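Local coordinates for C-type diheme-containing protein (Kuenenia stuttgartiensis, PDB 6H5L) that probably carries electrons through its covalently bound c-type hemes, as part of a multiheme reductase complex of an anammox bacterium, at residues 1-7 against 90-95. Sequence-based numbering, arbitrary orientation.
Sequences IEIPKEV and ASVVPV
I3 and P4 rest on the carbonyl of A90, and the contact they open shows how an extended N-terminal segment can be held on a helical surface by apolar contacts. A chi1 of -53° sets I3 CG1 beside the backbone N and CG2 anti to it, and CG2 reaches A90 O (3.6 Å) and V93 CB (3.7 Å). The two side chains cross at about a right angle, and both methyls of V93 lie close to that one branch. P4 meets the same carbonyl through its CD, 3.5 Å from A90 O. The methyl of A90 points toward the incoming chain and meets I1 CD1 at 4.0 Å.

Farther along, the ring of P94 lies against the bend of the chain from P4 to V7. Backbone oxygens of P4, K5 and E6 border it, E6 O lying 3.5 Å from P94 CG. V7 slides past this ring in the opposite direction, with V7 CG2 3.7 Å from P94 CB, while its other methyl faces V95.

Among charged groups, K5 NZ forms a salt bridge with D62 of helix 62-71, whose Y66 also touches I3 and A90. On the inner side, V92 touches heme c. The N-terminal arm thus packs over helices 86-91 and 93-97, which meet helix 9-18 through V92 and V95, consistent with the N- and C-terminal helix pairing of class I cytochromes c.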
loop_
_atom_site.group_PDB
_atom_site.type_symbol
_atom_site.label_atom_id
_atom_site.label_comp_id
_atom_site.label_asym_id
_atom_site.label_seq_id
_atom_site.Cartn_x
_atom_site.Cartn_y
_atom_site.Cartn_z
ATOM N N ILE B 1 -3.461 58.375 -1.010
ATOM C CA ILE B 1 -3.781 59.797 -0.978
ATOM C C ILE B 1 -3.453 60.457 -2.310
ATOM O O ILE B 1 -3.510 59.814 -3.360
ATOM C CB ILE B 1 -3.052 60.502 0.182
ATOM C CG1 ILE B 1 -1.747 59.777 0.525
ATOM C CG2 ILE B 1 -3.956 60.589 1.402
ATOM C CD1 ILE B 1 -0.627 59.983 -0.475
ATOM N N GLU B 2 -3.110 61.740 -2.272
ATOM C CA GLU B 2 -2.828 62.503 -3.480
ATOM C C GLU B 2 -1.376 62.311 -3.899
ATOM O O GLU B 2 -0.457 62.508 -3.103
ATOM C CB GLU B 2 -3.125 63.987 -3.268
ATOM C CG GLU B 2 -4.600 64.326 -3.376
ATOM C CD GLU B 2 -5.197 63.884 -4.701
ATOM O OE1 GLU B 2 -4.510 64.010 -5.737
ATOM O OE2 GLU B 2 -6.350 63.401 -4.706
ATOM N N ILE B 3 -1.183 61.929 -5.156
ATOM C CA ILE B 3 0.143 61.712 -5.723
ATOM C C ILE B 3 0.574 63.005 -6.410
ATOM O O ILE B 3 -0.140 63.479 -7.308
ATOM C CB ILE B 3 0.145 60.538 -6.712
ATOM C CG1 ILE B 3 -0.441 59.288 -6.051
ATOM C CG2 ILE B 3 1.554 60.271 -7.219
ATOM C CD1 ILE B 3 -0.603 58.120 -6.983
ATOM N N PRO B 4 1.704 63.594 -6.034
ATOM C CA PRO B 4 2.097 64.875 -6.628
ATOM C C PRO B 4 2.601 64.710 -8.053
ATOM O O PRO B 4 3.078 63.643 -8.450
ATOM C CB PRO B 4 3.218 65.361 -5.698
ATOM C CG PRO B 4 3.827 64.095 -5.190
ATOM C CD PRO B 4 2.689 63.116 -5.045
ATOM N N LYS B 5 2.468 65.787 -8.828
ATOM C CA LYS B 5 3.131 65.877 -10.122
ATOM C C LYS B 5 4.551 66.406 -9.995
ATOM O O LYS B 5 5.424 66.029 -10.787
ATOM C CB LYS B 5 2.342 66.791 -11.058
ATOM C CG LYS B 5 0.842 66.516 -11.115
ATOM C CD LYS B 5 0.548 65.159 -11.728
ATOM C CE LYS B 5 -0.946 64.967 -11.925
ATOM N NZ LYS B 5 -1.272 63.668 -12.575
ATOM N N GLU B 6 4.795 67.256 -9.001
ATOM C CA GLU B 6 6.104 67.850 -8.789
ATOM C C GLU B 6 7.064 66.850 -8.157
ATOM O O GLU B 6 6.665 65.956 -7.406
ATOM C CB GLU B 6 5.988 69.095 -7.905
ATOM C CG GLU B 6 5.101 68.938 -6.673
ATOM C CD GLU B 6 3.651 69.310 -6.938
ATOM O OE1 GLU B 6 2.772 68.430 -6.824
ATOM O OE2 GLU B 6 3.393 70.487 -7.268
ATOM N N VAL B 7 8.343 67.017 -8.466
ATOM C CA VAL B 7 9.406 66.204 -7.887
ATOM C C VAL B 7 9.939 66.912 -6.649
ATOM O O VAL B 7 10.206 68.120 -6.677
ATOM C CB VAL B 7 10.526 65.951 -8.912
ATOM C CG1 VAL B 7 11.720 65.283 -8.249
ATOM C CG2 VAL B 7 10.006 65.103 -10.059
ATOM N N ALA B 90 4.240 57.779 -2.589
ATOM C CA ALA B 90 3.667 58.694 -3.566
ATOM C C ALA B 90 4.693 59.691 -4.088
ATOM O O ALA B 90 4.579 60.149 -5.231
ATOM C CB ALA B 90 2.472 59.431 -2.959
ATOM N N SER B 91 5.699 60.033 -3.280
ATOM C CA SER B 91 6.686 61.027 -3.687
ATOM C C SER B 91 7.689 60.490 -4.700
ATOM O O SER B 91 8.356 61.287 -5.369
ATOM C CB SER B 91 7.435 61.561 -2.463
ATOM O OG SER B 91 8.243 60.555 -1.878
ATOM N N VAL B 92 7.817 59.165 -4.830
ATOM C CA VAL B 92 8.736 58.585 -5.806
ATOM C C VAL B 92 8.082 58.331 -7.155
ATOM O O VAL B 92 8.795 58.029 -8.127
ATOM C CB VAL B 92 9.352 57.264 -5.300
ATOM C CG1 VAL B 92 10.131 57.492 -4.022
ATOM C CG2 VAL B 92 8.268 56.211 -5.097
ATOM N N VAL B 93 6.754 58.428 -7.246
ATOM C CA VAL B 93 6.086 58.284 -8.539
ATOM C C VAL B 93 6.614 59.278 -9.573
ATOM O O VAL B 93 6.974 58.845 -10.676
ATOM C CB VAL B 93 4.560 58.367 -8.363
ATOM C CG1 VAL B 93 3.863 58.307 -9.715
ATOM C CG2 VAL B 93 4.073 57.247 -7.455
ATOM N N PRO B 94 6.692 60.587 -9.292
ATOM C CA PRO B 94 7.248 61.495 -10.312
ATOM C C PRO B 94 8.713 61.234 -10.605
ATOM O O PRO B 94 9.160 61.480 -11.733
ATOM C CB PRO B 94 7.039 62.889 -9.702
ATOM C CG PRO B 94 6.053 62.697 -8.605
ATOM C CD PRO B 94 6.291 61.326 -8.084
ATOM N N VAL B 95 9.477 60.755 -9.620
ATOM C CA VAL B 95 10.878 60.415 -9.859
ATOM C C VAL B 95 10.981 59.334 -10.926
ATOM O O VAL B 95 11.798 59.421 -11.851
ATOM C CB VAL B 95 11.557 59.980 -8.548
ATOM C CG1 VAL B 95 13.037 59.708 -8.782
ATOM C CG2 VAL B 95 11.364 61.036 -7.469
#